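Local structure of alpha-1,3-glucanase (5ZRU) at residues 20-25 and 48-53; 33-38 and 54-59; 80-85 and 135-140; 425-430 and 458-463; 369-374 and 400-405. The protein hydrolyses alpha-1,3-glucan as a GH87 enzyme, this chain being the catalytic unit of a longer protein that probably also binds carbohydrate through other domains. All blocks are in the same frame, centred on the assembly; numbering follows the deposited sequence.

Contact 1. Residues 20-25 and 48-53; sequences RYDTDD and EASGQR. With CA (calcium ion), chain M.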
# COMPACT_ATOMS: atom_id res chain seq x y z
N ARG A 20 -17.41 -3.13 1.48
CA ARG A 20 -17.00 -2.47 2.70
C ARG A 20 -18.19 -2.11 3.58
O ARG A 20 -19.20 -1.60 3.10
CB ARG A 20 -16.20 -1.19 2.43
CG ARG A 20 -15.84 -0.56 3.75
CD ARG A 20 -14.84 0.49 3.64
NE ARG A 20 -13.63 0.02 2.99
CZ ARG A 20 -12.61 0.82 2.75
NH1 ARG A 20 -12.70 2.09 3.14
NH2 ARG A 20 -11.52 0.36 2.15
N TYR A 21 -18.04 -2.37 4.87
CA TYR A 21 -18.95 -1.92 5.91
C TYR A 21 -18.18 -0.89 6.74
O TYR A 21 -17.37 -1.26 7.59
CB TYR A 21 -19.42 -3.12 6.74
CG TYR A 21 -20.37 -3.96 5.92
CD1 TYR A 21 -19.90 -4.90 4.99
CD2 TYR A 21 -21.74 -3.77 6.01
CE1 TYR A 21 -20.77 -5.63 4.22
CE2 TYR A 21 -22.62 -4.50 5.26
CZ TYR A 21 -22.14 -5.42 4.36
OH TYR A 21 -23.04 -6.13 3.61
N ASP A 22 -18.41 0.39 6.46
CA ASP A 22 -17.54 1.44 6.99
C ASP A 22 -18.19 2.11 8.20
O ASP A 22 -19.27 1.73 8.67
CB ASP A 22 -17.19 2.48 5.92
CG ASP A 22 -15.76 3.07 6.09
OD1 ASP A 22 -15.34 3.36 7.24
OD2 ASP A 22 -15.05 3.25 5.06
N THR A 23 -17.51 3.15 8.69
CA THR A 23 -17.81 3.70 10.01
C THR A 23 -19.26 4.15 10.13
O THR A 23 -19.94 3.83 11.11
CB THR A 23 -16.86 4.86 10.29
OG1 THR A 23 -15.51 4.39 10.25
CG2 THR A 23 -17.13 5.45 11.66
N ASP A 24 -19.75 4.88 9.13
CA ASP A 24 -21.09 5.45 9.23
C ASP A 24 -22.19 4.43 8.98
O ASP A 24 -23.35 4.71 9.31
CB ASP A 24 -21.22 6.64 8.28
CG ASP A 24 -20.29 7.79 8.65
OD1 ASP A 24 -20.29 8.20 9.83
OD2 ASP A 24 -19.56 8.28 7.77
N ASP A 25 -21.87 3.27 8.41
CA ASP A 25 -22.84 2.18 8.26
C ASP A 25 -23.12 1.47 9.58
O ASP A 25 -24.07 0.67 9.65
CB ASP A 25 -22.35 1.15 7.24
CG ASP A 25 -22.23 1.70 5.83
OD1 ASP A 25 -23.06 2.54 5.44
OD2 ASP A 25 -21.29 1.27 5.11
N GLU A 48 -5.92 9.05 10.53
CA GLU A 48 -5.55 7.89 9.73
C GLU A 48 -6.69 6.90 9.52
O GLU A 48 -6.47 5.84 8.92
CB GLU A 48 -4.36 7.16 10.39
CG GLU A 48 -3.06 7.94 10.35
CD GLU A 48 -1.90 7.08 10.80
OE1 GLU A 48 -1.34 6.34 9.96
OE2 GLU A 48 -1.57 7.13 12.00
N ALA A 49 -7.90 7.20 10.00
CA ALA A 49 -9.05 6.37 9.68
C ALA A 49 -9.61 6.72 8.30
O ALA A 49 -9.50 7.87 7.85
CB ALA A 49 -10.15 6.54 10.73
N SER A 50 -10.22 5.74 7.63
CA SER A 50 -10.87 6.05 6.37
C SER A 50 -11.93 7.12 6.61
O SER A 50 -12.67 7.07 7.60
CB SER A 50 -11.48 4.80 5.71
OG SER A 50 -12.56 4.31 6.49
N GLY A 51 -11.97 8.12 5.73
CA GLY A 51 -12.90 9.22 5.90
C GLY A 51 -12.66 10.03 7.15
O GLY A 51 -13.52 10.82 7.55
N GLN A 52 -11.48 9.85 7.78
CA GLN A 52 -11.10 10.55 9.01
C GLN A 52 -12.13 10.35 10.12
O GLN A 52 -12.40 11.25 10.92
CB GLN A 52 -10.84 12.04 8.74
CG GLN A 52 -9.73 12.27 7.71
CD GLN A 52 -10.21 12.08 6.28
OE1 GLN A 52 -11.26 12.61 5.89
NE2 GLN A 52 -9.46 11.33 5.50
N ARG A 53 -12.72 9.15 10.18
CA ARG A 53 -13.74 8.82 11.16
C ARG A 53 -13.62 7.34 11.51
O ARG A 53 -13.45 6.51 10.62
CB ARG A 53 -15.15 9.08 10.61
CG ARG A 53 -15.47 10.54 10.35
CD ARG A 53 -16.60 10.68 9.35
NE ARG A 53 -17.88 10.26 9.91
CZ ARG A 53 -18.63 11.04 10.69
NH1 ARG A 53 -18.22 12.26 11.02
NH2 ARG A 53 -19.79 10.59 11.17
CA CA M . -13.89 5.34 8.67
O HOH W 1 -15.68 6.46 7.39
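S50 meets D22 and T23 around a calcium ion, which it grips twice: its carbonyl O lies 2.4 Å from the metal and its OG 2.8 Å. The S50 first torsion (chi1 67°) sets OG between the backbone N and the carbonyl carbon, where it can share the ion with its own carbonyl. From 20-25, D22 OD1 binds calcium at 2.8 Å and T23 OG1 at 2.5 Å. G51 and Q52, both at positive phi, turn the chain so that R53 O can reach the same ion at 2.3 Å; a water and D169 complete the site. Beyond the backbone, R53 bends at its third torsion (chi3 71°) and meets D24 side-on: NE and NH2 both donate to D24 OD1, the NH2 bond being 2.8 Å long. OD1 lies in the guanidinium plane, while the carboxylate plane is turned 40° from it. An alanine in place of R53 would keep the calcium-binding carbonyl but remove both donors to D24 OD1, whose carboxylate would probably be freer to turn. Segment 48-53, which follows strand 33-36 and runs into strand 53-57, is tied through the calcium to the turn after strand 19-21; strand 166-174 lies beside both, with D169 and F170.

Contact 2. Residues 33-38 and 54-59; sequences TLQSAP and YIALPS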
# COMPACT_ATOMS: atom_id res chain seq x y z
N THR A 33 -18.02 5.39 20.74
CA THR A 33 -18.14 6.77 20.30
C THR A 33 -17.58 6.93 18.90
O THR A 33 -16.75 6.15 18.44
CB THR A 33 -17.43 7.74 21.25
OG1 THR A 33 -16.03 7.50 21.24
CG2 THR A 33 -17.97 7.59 22.68
N LEU A 34 -18.05 7.97 18.21
CA LEU A 34 -17.52 8.34 16.90
C LEU A 34 -16.34 9.29 17.10
O LEU A 34 -16.48 10.33 17.75
CB LEU A 34 -18.62 9.00 16.06
CG LEU A 34 -18.47 9.31 14.56
CD1 LEU A 34 -17.44 10.40 14.26
CD2 LEU A 34 -18.14 8.05 13.79
N GLN A 35 -15.19 8.93 16.56
CA GLN A 35 -13.99 9.77 16.63
C GLN A 35 -13.70 10.29 15.24
O GLN A 35 -13.70 9.52 14.28
CB GLN A 35 -12.79 8.98 17.14
CG GLN A 35 -13.00 8.31 18.48
CD GLN A 35 -13.16 9.31 19.59
OE1 GLN A 35 -14.12 9.26 20.36
NE2 GLN A 35 -12.22 10.24 19.69
N SER A 36 -13.46 11.60 15.13
CA SER A 36 -13.30 12.18 13.80
C SER A 36 -12.20 13.24 13.82
O SER A 36 -11.91 13.84 14.86
CB SER A 36 -14.61 12.79 13.29
OG SER A 36 -15.07 13.82 14.15
N ALA A 37 -11.60 13.44 12.65
CA ALA A 37 -10.55 14.44 12.46
C ALA A 37 -10.85 15.19 11.17
O ALA A 37 -10.11 15.10 10.19
CB ALA A 37 -9.17 13.78 12.41
N PRO A 38 -11.94 15.95 11.15
CA PRO A 38 -12.36 16.59 9.89
C PRO A 38 -11.37 17.62 9.36
O PRO A 38 -11.43 17.95 8.17
CB PRO A 38 -13.71 17.23 10.25
CG PRO A 38 -13.65 17.45 11.70
CD PRO A 38 -12.82 16.32 12.27
N TYR A 54 -13.70 7.01 12.80
CA TYR A 54 -13.77 5.61 13.20
C TYR A 54 -14.57 5.50 14.49
O TYR A 54 -14.91 6.51 15.11
CB TYR A 54 -12.37 5.00 13.36
CG TYR A 54 -11.58 5.46 14.57
CD1 TYR A 54 -10.89 6.68 14.56
CD2 TYR A 54 -11.52 4.68 15.72
CE1 TYR A 54 -10.14 7.09 15.67
CE2 TYR A 54 -10.78 5.09 16.84
CZ TYR A 54 -10.09 6.29 16.81
OH TYR A 54 -9.36 6.69 17.90
N ILE A 55 -14.87 4.27 14.87
CA ILE A 55 -15.64 3.99 16.09
C ILE A 55 -14.66 3.57 17.18
O ILE A 55 -13.95 2.57 17.04
CB ILE A 55 -16.71 2.91 15.86
CG1 ILE A 55 -17.67 3.34 14.76
CG2 ILE A 55 -17.48 2.64 17.16
CD1 ILE A 55 -17.93 2.25 13.76
N ALA A 56 -14.63 4.33 18.27
CA ALA A 56 -13.84 3.97 19.43
C ALA A 56 -14.64 3.04 20.33
O ALA A 56 -15.83 3.29 20.59
CB ALA A 56 -13.39 5.21 20.20
N LEU A 57 -13.99 1.96 20.79
CA LEU A 57 -14.53 1.02 21.76
C LEU A 57 -13.71 1.15 23.05
O LEU A 57 -12.77 0.39 23.29
CB LEU A 57 -14.47 -0.42 21.22
CG LEU A 57 -15.03 -0.61 19.80
CD1 LEU A 57 -14.89 -2.06 19.34
CD2 LEU A 57 -16.48 -0.16 19.73
N PRO A 58 -14.03 2.13 23.89
CA PRO A 58 -13.15 2.43 25.03
C PRO A 58 -13.31 1.49 26.20
O PRO A 58 -12.38 1.39 27.01
CB PRO A 58 -13.55 3.86 25.42
CG PRO A 58 -14.45 4.35 24.35
CD PRO A 58 -15.08 3.16 23.72
N SER A 59 -14.43 0.79 26.32
CA SER A 59 -14.75 0.10 27.55
C SER A 59 -15.52 -1.18 27.24
O SER A 59 -16.15 -1.30 26.18
CB SER A 59 -15.58 0.99 28.49
OG SER A 59 -16.73 1.48 27.82
O HOH W 2 -9.27 8.96 19.14
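Q35 lays its CB over one face of the Y54 ring, 3.9 Å from the centroid and 26° off the ring normal, a CH-pi contact displaced toward the rim. Next to this pair, Q35 CG and T33 OG1 each come within 3.6 Å of A56 CB, which closes the tight part of the contact. The backbones run as an antiparallel ladder: T33 with A56 and Q35 with Y54 are hydrogen-bonded pairs, the Q35 N to Y54 O bond measuring 2.8 Å, and L34 with I55 is the non-hydrogen-bonded pair between them. This is strand 33-36 joined to strand 53-57 in an antiparallel sheet of the first part of the catalytic unit (catalytic domain D1), assigned to the galactose-binding-domain clan; strand 166-174 pairs with strand 53-57 in turn. The looser side lies at the polar ends of partly exposed T33 and Q35. There T33 OG1 donates to Q35 OE1 at 2.7 Å, on a lone pair in the amide plane. Beyond it a water lies 2.6 Å from Y54 OH but holds Q35 NE2 only weakly at 3.3 Å. Y54, which is buried, also packs edge-to-face with F137.

Contact 3. Residues 80-85 and 135-140; sequences RFTMPD and FRFDEV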
# COMPACT_ATOMS: atom_id res chain seq x y z
N ARG A 80 -10.13 -3.34 9.75
CA ARG A 80 -9.13 -2.31 9.98
C ARG A 80 -9.40 -1.68 11.34
O ARG A 80 -10.52 -1.20 11.59
CB ARG A 80 -9.12 -1.26 8.87
CG ARG A 80 -7.96 -0.28 8.98
CD ARG A 80 -7.82 0.54 7.71
NE ARG A 80 -6.60 1.34 7.71
CZ ARG A 80 -6.55 2.63 8.04
NH1 ARG A 80 -7.65 3.28 8.42
NH2 ARG A 80 -5.39 3.27 8.00
N PHE A 81 -8.40 -1.70 12.21
CA PHE A 81 -8.58 -1.38 13.62
C PHE A 81 -7.38 -0.59 14.13
O PHE A 81 -6.33 -0.54 13.47
CB PHE A 81 -8.74 -2.65 14.47
CG PHE A 81 -7.44 -3.40 14.65
CD1 PHE A 81 -6.97 -4.23 13.64
CD2 PHE A 81 -6.66 -3.21 15.78
CE1 PHE A 81 -5.75 -4.89 13.77
CE2 PHE A 81 -5.44 -3.85 15.92
CZ PHE A 81 -4.98 -4.70 14.91
N THR A 82 -7.51 -0.02 15.33
CA THR A 82 -6.38 0.56 16.04
C THR A 82 -6.44 0.13 17.50
O THR A 82 -7.52 -0.11 18.05
CB THR A 82 -6.36 2.11 15.95
OG1 THR A 82 -5.26 2.63 16.72
CG2 THR A 82 -7.65 2.70 16.50
N MET A 83 -5.27 0.03 18.12
CA MET A 83 -5.15 -0.21 19.56
C MET A 83 -3.84 0.41 20.02
O MET A 83 -2.96 0.69 19.20
CB MET A 83 -5.20 -1.71 19.89
CG MET A 83 -3.98 -2.50 19.43
SD MET A 83 -4.19 -4.27 19.69
CE MET A 83 -3.87 -4.48 21.43
N PRO A 84 -3.70 0.67 21.32
CA PRO A 84 -2.52 1.42 21.78
C PRO A 84 -1.23 0.63 21.63
O PRO A 84 -1.20 -0.60 21.69
CB PRO A 84 -2.82 1.69 23.27
CG PRO A 84 -4.28 1.34 23.46
CD PRO A 84 -4.58 0.30 22.44
N ASP A 85 -0.14 1.38 21.47
CA ASP A 85 1.21 0.87 21.59
C ASP A 85 1.59 0.74 23.07
O ASP A 85 0.93 1.29 23.97
CB ASP A 85 2.18 1.82 20.87
CG ASP A 85 3.53 1.20 20.53
OD1 ASP A 85 3.74 -0.01 20.76
OD2 ASP A 85 4.40 1.94 20.03
N PHE A 135 1.08 5.31 11.34
CA PHE A 135 0.82 3.86 11.29
C PHE A 135 -0.01 3.43 12.51
O PHE A 135 0.26 2.42 13.14
CB PHE A 135 2.15 3.07 11.22
CG PHE A 135 2.02 1.62 10.74
CD1 PHE A 135 0.79 1.06 10.41
CD2 PHE A 135 3.16 0.84 10.62
CE1 PHE A 135 0.70 -0.27 9.97
CE2 PHE A 135 3.09 -0.49 10.18
CZ PHE A 135 1.85 -1.05 9.86
N ARG A 136 -1.03 4.23 12.85
CA ARG A 136 -1.83 3.89 14.02
C ARG A 136 -2.86 2.81 13.75
O ARG A 136 -3.38 2.21 14.71
CB ARG A 136 -2.49 5.16 14.57
CG ARG A 136 -1.48 6.07 15.29
CD ARG A 136 -2.06 7.46 15.60
NE ARG A 136 -2.05 8.28 14.40
CZ ARG A 136 -2.02 9.61 14.41
NH1 ARG A 136 -2.02 10.29 15.56
NH2 ARG A 136 -1.98 10.27 13.26
N PHE A 137 -3.17 2.52 12.48
CA PHE A 137 -4.14 1.49 12.15
C PHE A 137 -3.44 0.27 11.55
O PHE A 137 -2.33 0.35 11.02
CB PHE A 137 -5.22 2.03 11.19
CG PHE A 137 -6.25 2.89 11.87
CD1 PHE A 137 -6.00 4.24 12.11
CD2 PHE A 137 -7.47 2.35 12.28
CE1 PHE A 137 -6.95 5.05 12.75
CE2 PHE A 137 -8.43 3.14 12.93
CZ PHE A 137 -8.18 4.49 13.16
N ASP A 138 -4.12 -0.87 11.65
CA ASP A 138 -3.62 -2.14 11.15
C ASP A 138 -4.83 -2.98 10.75
O ASP A 138 -5.97 -2.56 10.93
CB ASP A 138 -2.76 -2.86 12.20
CG ASP A 138 -1.79 -3.88 11.59
OD1 ASP A 138 -1.78 -4.06 10.35
OD2 ASP A 138 -1.02 -4.51 12.35
N GLU A 139 -4.58 -4.18 10.22
CA GLU A 139 -5.68 -5.05 9.82
C GLU A 139 -5.46 -6.45 10.36
O GLU A 139 -4.32 -6.86 10.65
CB GLU A 139 -5.83 -5.10 8.28
CG GLU A 139 -6.27 -3.77 7.70
CD GLU A 139 -6.52 -3.83 6.21
OE1 GLU A 139 -6.42 -4.92 5.61
OE2 GLU A 139 -6.79 -2.78 5.64
N VAL A 140 -6.57 -7.17 10.53
CA VAL A 140 -6.57 -8.62 10.74
C VAL A 140 -7.67 -9.18 9.86
O VAL A 140 -8.56 -8.45 9.42
CB VAL A 140 -6.79 -9.04 12.21
CG1 VAL A 140 -5.58 -8.68 13.07
CG2 VAL A 140 -8.06 -8.41 12.78
O HOH W 3 -5.04 -0.87 6.75
O HOH W 4 -2.70 -0.20 16.01
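The R80 guanidinium and the F137 ring lie 14° from parallel, though the two side chains cross at about a right angle. F137 CB sits over the centre of one guanidinium face, 3.4 Å above its plane, and R80 NH1 in turn lies over one face of the F137 ring, 3.7 Å from CG. The opposite ring face receives T82, whose CB makes a CH-pi contact 3.9 Å from the centroid and 15° off the normal. At the guanidinium edge, in plane, a water accepts from NE at 2.9 Å and donates to E139 OE2. The F81 ring belongs to the other face of the sheet; the carbonyl carbon of E139 lies at its edge, and F81 CE1 packs on V140 CG1.

F81 and D138 form the antiparallel hydrogen-bonded pair joining strand 76-82 to strand 132-144 in catalytic domain D1. Further along, T82 OG1, anti to its backbone N (chi1 177°), donates to R136 O at 2.8 Å from above the carbonyl plane.

R80 NH1 also forms a salt bridge with D169, a ligand of the nearby calcium, while E139 bridges to R371 and R347. The buried charges of R80 and E139 are thus probably balanced, by D169 and by R371 and R347. F137 covers one face of the R80 guanidinium, while the water and D169 take up N-H groups of it, and D169, so bound, is probably steadied for its place at the metal.

Contact 4. Residues 425-430 and 458-463; sequences IVDTVG and IINSGT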
# COMPACT_ATOMS: atom_id res chain seq x y z
N ILE A 425 -7.41 6.73 -5.49
CA ILE A 425 -6.41 7.03 -4.47
C ILE A 425 -7.10 7.88 -3.41
O ILE A 425 -7.54 8.99 -3.70
CB ILE A 425 -5.19 7.77 -5.05
CG1 ILE A 425 -4.66 7.01 -6.28
CG2 ILE A 425 -4.09 7.87 -4.00
CD1 ILE A 425 -3.56 7.76 -7.04
N VAL A 426 -7.19 7.35 -2.18
CA VAL A 426 -8.07 7.91 -1.15
C VAL A 426 -7.34 8.01 0.18
O VAL A 426 -6.64 7.08 0.60
CB VAL A 426 -9.33 7.04 -0.98
CG1 VAL A 426 -10.33 7.71 -0.02
CG2 VAL A 426 -9.99 6.78 -2.33
N ASP A 427 -7.51 9.15 0.86
CA ASP A 427 -7.16 9.30 2.29
C ASP A 427 -5.66 9.19 2.57
O ASP A 427 -5.24 8.51 3.50
CB ASP A 427 -7.93 8.28 3.14
CG ASP A 427 -9.41 8.58 3.23
OD1 ASP A 427 -9.78 9.76 3.05
OD2 ASP A 427 -10.19 7.64 3.49
N THR A 428 -4.84 9.90 1.79
CA THR A 428 -3.42 9.92 2.13
C THR A 428 -3.19 10.79 3.36
O THR A 428 -3.96 11.70 3.66
CB THR A 428 -2.56 10.44 0.96
OG1 THR A 428 -2.87 11.81 0.70
CG2 THR A 428 -2.80 9.62 -0.30
N VAL A 429 -2.11 10.48 4.08
CA VAL A 429 -1.72 11.23 5.28
C VAL A 429 -0.28 11.68 5.12
O VAL A 429 0.60 10.86 4.84
CB VAL A 429 -1.88 10.38 6.56
CG1 VAL A 429 -1.30 11.14 7.76
CG2 VAL A 429 -3.36 10.05 6.81
N GLY A 430 -0.04 12.97 5.29
CA GLY A 430 1.31 13.49 5.20
C GLY A 430 1.87 13.53 3.80
O GLY A 430 3.08 13.68 3.63
N ILE A 458 -9.09 10.98 -7.04
CA ILE A 458 -8.27 11.27 -5.87
C ILE A 458 -9.18 11.91 -4.84
O ILE A 458 -9.93 12.84 -5.17
CB ILE A 458 -7.11 12.23 -6.23
CG1 ILE A 458 -6.12 11.54 -7.17
CG2 ILE A 458 -6.46 12.77 -4.96
CD1 ILE A 458 -5.17 12.52 -7.88
N ILE A 459 -9.12 11.42 -3.60
CA ILE A 459 -10.07 11.84 -2.57
C ILE A 459 -9.33 12.08 -1.26
O ILE A 459 -8.55 11.22 -0.81
CB ILE A 459 -11.19 10.79 -2.36
CG1 ILE A 459 -11.94 10.52 -3.66
CG2 ILE A 459 -12.18 11.27 -1.28
CD1 ILE A 459 -13.02 9.44 -3.53
N ASN A 460 -9.56 13.24 -0.65
CA ASN A 460 -9.08 13.54 0.71
C ASN A 460 -7.55 13.48 0.80
O ASN A 460 -7.00 13.08 1.83
CB ASN A 460 -9.69 12.60 1.75
CG ASN A 460 -11.19 12.69 1.83
OD1 ASN A 460 -11.78 13.71 1.51
ND2 ASN A 460 -11.81 11.60 2.27
N SER A 461 -6.86 13.87 -0.26
CA SER A 461 -5.41 13.73 -0.31
C SER A 461 -4.73 15.09 -0.36
O SER A 461 -5.37 16.14 -0.28
CB SER A 461 -5.01 12.84 -1.49
OG SER A 461 -5.53 11.53 -1.30
N GLY A 462 -3.40 15.08 -0.50
CA GLY A 462 -2.61 16.27 -0.24
C GLY A 462 -2.43 16.45 1.26
O GLY A 462 -3.01 15.73 2.08
N THR A 463 -1.60 17.42 1.64
CA THR A 463 -1.38 17.65 3.06
C THR A 463 -0.82 19.05 3.28
O THR A 463 -0.27 19.67 2.37
CB THR A 463 -0.41 16.62 3.67
OG1 THR A 463 -0.41 16.74 5.11
CG2 THR A 463 1.02 16.85 3.14
O HOH W 5 -6.45 11.65 4.61
O HOH W 6 -2.27 14.87 5.82
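In D427 and N460 the first side-chain torsions (chi1 -71° and -61°) both put CG anti to the carbonyl carbon, and the two groups run side by side in the same direction. Their flat ends are nearly coplanar, 9° apart. N460 ND2 donates to D427 OD1 at 2.8 Å, meeting the syn lone pair, with the acceptor in the amide plane. Both residues have positive phi, so the two chains bend alike where the strands end and the side chains stay in step.

This equivalence of position is what stacked coils of a parallel beta-helix produce, the fold expected of the second part of the catalytic unit (catalytic domain D2) as a member of the pectate lyase-like clan. Strands 424-426 and 451-459 are neighbours in it. I425 pairs with I458 on one face, where both also touch A433; V426 pairs with I459 on the other, V426 CG1 resting 4.0 Å from I459 CB. The bonds I459 N to I425 O and D427 N to I459 O are both 2.9 Å long. I459 O accepts a second hydrogen bond, from S461 OG at 3.1 Å, which arrives from above the carbonyl plane.

Past the bend, T428 OG1 lies 3.2 Å from S461 CB. At G430 and T463 a water links the chains, accepting from G430 N at 3.0 Å and lying 2.7 Å from T463 OG1. T463 CG2 also packs on G430 C. D427 bonds to catalytic domain D1 as well: its OD2 accepts from G51 N and its OD1 from Q52 NE2, so OD1 is shared between a coil neighbour and the other domain.

Contact 5. Residues 369-374 and 400-405; sequences SIRNNG and TIENNW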
# COMPACT_ATOMS: atom_id res chain seq x y z
N SER A 369 -5.09 -3.95 -4.23
CA SER A 369 -5.42 -3.12 -3.09
C SER A 369 -4.10 -2.76 -2.40
O SER A 369 -3.40 -3.66 -1.93
CB SER A 369 -6.35 -3.86 -2.13
OG SER A 369 -6.41 -3.23 -0.85
N ILE A 370 -3.76 -1.47 -2.40
CA ILE A 370 -2.49 -0.98 -1.87
C ILE A 370 -2.85 -0.08 -0.69
O ILE A 370 -3.30 1.05 -0.91
CB ILE A 370 -1.69 -0.20 -2.92
CG1 ILE A 370 -1.66 -0.97 -4.26
CG2 ILE A 370 -0.28 0.14 -2.40
CD1 ILE A 370 -0.95 -2.32 -4.19
N ARG A 371 -2.70 -0.56 0.55
CA ARG A 371 -3.35 0.13 1.66
C ARG A 371 -2.43 0.29 2.86
O ARG A 371 -1.78 -0.68 3.27
CB ARG A 371 -4.63 -0.60 2.09
CG ARG A 371 -5.44 0.15 3.14
CD ARG A 371 -6.67 -0.65 3.59
NE ARG A 371 -7.63 -0.84 2.51
CZ ARG A 371 -8.52 -1.84 2.46
NH1 ARG A 371 -8.56 -2.77 3.41
NH2 ARG A 371 -9.34 -1.92 1.43
N ASN A 372 -2.38 1.50 3.42
CA ASN A 372 -1.82 1.73 4.76
C ASN A 372 -0.31 1.45 4.81
O ASN A 372 0.19 0.89 5.78
CB ASN A 372 -2.55 0.90 5.82
CG ASN A 372 -2.41 1.47 7.23
OD1 ASN A 372 -2.55 2.67 7.44
ND2 ASN A 372 -2.16 0.60 8.19
N ASN A 373 0.40 1.85 3.77
CA ASN A 373 1.85 1.64 3.70
C ASN A 373 2.61 2.90 4.11
O ASN A 373 2.10 4.02 4.04
CB ASN A 373 2.24 1.20 2.28
CG ASN A 373 1.67 -0.16 1.93
OD1 ASN A 373 2.02 -1.16 2.54
ND2 ASN A 373 0.76 -0.20 0.94
N GLY A 374 3.86 2.70 4.53
CA GLY A 374 4.64 3.75 5.16
C GLY A 374 5.65 4.46 4.29
O GLY A 374 6.62 5.04 4.79
N THR A 400 -6.62 0.36 -6.23
CA THR A 400 -7.22 1.18 -5.18
C THR A 400 -6.17 1.36 -4.09
O THR A 400 -5.75 0.38 -3.45
CB THR A 400 -8.49 0.53 -4.62
OG1 THR A 400 -9.46 0.44 -5.66
CG2 THR A 400 -9.04 1.38 -3.49
N ILE A 401 -5.76 2.60 -3.88
CA ILE A 401 -4.60 2.94 -3.07
C ILE A 401 -5.10 3.83 -1.94
O ILE A 401 -5.44 5.00 -2.17
CB ILE A 401 -3.51 3.63 -3.90
CG1 ILE A 401 -3.17 2.72 -5.09
CG2 ILE A 401 -2.27 3.93 -3.03
CD1 ILE A 401 -2.29 3.36 -6.13
N GLU A 402 -5.15 3.28 -0.73
CA GLU A 402 -5.84 3.90 0.40
C GLU A 402 -4.92 4.02 1.61
O GLU A 402 -4.08 3.16 1.84
CB GLU A 402 -7.07 3.08 0.79
CG GLU A 402 -8.17 3.01 -0.28
CD GLU A 402 -9.12 1.85 -0.04
OE1 GLU A 402 -8.64 0.73 0.25
OE2 GLU A 402 -10.35 2.05 -0.14
N ASN A 403 -5.12 5.09 2.37
CA ASN A 403 -4.57 5.24 3.73
C ASN A 403 -3.04 5.26 3.77
O ASN A 403 -2.45 4.91 4.79
CB ASN A 403 -5.10 4.16 4.67
CG ASN A 403 -6.61 4.15 4.77
OD1 ASN A 403 -7.25 3.20 4.34
ND2 ASN A 403 -7.18 5.22 5.32
N ASN A 404 -2.40 5.67 2.67
CA ASN A 404 -0.96 5.90 2.70
C ASN A 404 -0.64 6.88 3.84
O ASN A 404 -1.34 7.87 4.02
CB ASN A 404 -0.50 6.50 1.38
CG ASN A 404 0.69 5.79 0.80
OD1 ASN A 404 0.54 4.73 0.22
ND2 ASN A 404 1.87 6.36 0.97
N TRP A 405 0.38 6.58 4.65
CA TRP A 405 0.73 7.48 5.75
C TRP A 405 2.11 8.11 5.60
O TRP A 405 2.61 8.73 6.54
CB TRP A 405 0.60 6.79 7.11
CG TRP A 405 1.13 5.38 7.24
CD1 TRP A 405 0.46 4.22 6.97
CD2 TRP A 405 2.42 4.99 7.73
NE1 TRP A 405 1.25 3.14 7.25
CE2 TRP A 405 2.46 3.58 7.71
CE3 TRP A 405 3.54 5.69 8.17
CZ2 TRP A 405 3.59 2.86 8.10
CZ3 TRP A 405 4.67 4.98 8.58
CH2 TRP A 405 4.68 3.58 8.54
O HOH W 7 -6.76 -0.67 -1.06
O HOH W 8 -0.72 2.40 0.66
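Two successive coils of the parallel beta-helix of catalytic domain D2 meet where S369, I370 and R371 pair in register with T400, I401 and E402; the axes of the short strands come within 4.6 Å at 11°. I370 N to T400 O and E402 N to I370 O, each 2.9 Å, form the ladder, and N372 N to E402 O continues it. On one face I370 CB packs 3.9 Å from I401 CG1.

On the other face R371 and E402 lie side by side. The arginine's third torsion (chi3 -64°) bends its chain and sets NE by the carboxylate; R371 NE (2.9 Å) and NH2 (3.0 Å) both donate to E402 OE1, side-on. OE1 is in the guanidinium plane; NH2 meets the syn lone pair of OE1, and NE lies above the carboxylate plane. A water accepts from S369 OG and donates to both T400 O and E402 OE1, giving that oxygen a third donor. R371 also forms salt bridges with E172 and E139, and E402 with R20. A leucine in place of R371 would remove both donors to E402 OE1 and would probably leave that carboxylate, and those of E172 and E139, short of a counter-charge.

Where the strands end, W405 N donates to N373 O at 3.1 Å, W405 NE1 reaches N372 O in a weak bond, and N373 O and G374 lie over one indole face.

Strands 345-347 and 424-426 continue the ladder beyond these two coils, strand 378-381 supplies L378 against both isoleucines, and W405 reaches strand 117-119 and L134 of catalytic domain D1.

How the contacts relate
From the N terminus, contact 1 closes the loop from 20-25 to 48-53, and contact 2 crosses it, since 33-38 lies inside that loop and 54-59 beyond it; the two touch through T23 and L34. Contact 3 follows in series and closes a longer excursion within catalytic domain D1, meeting contact 2 through Y54 and F137. In catalytic domain D2, contact 5 and then contact 4 each close one coil, and strands 400-402 and 424-426 pair between them. The domains meet through these contacts: 48-53 of contact 1 binds contact 4 at D427, while contact 3 meets contact 5 through E139 and R371. Contact 2 touches neither D2 contact.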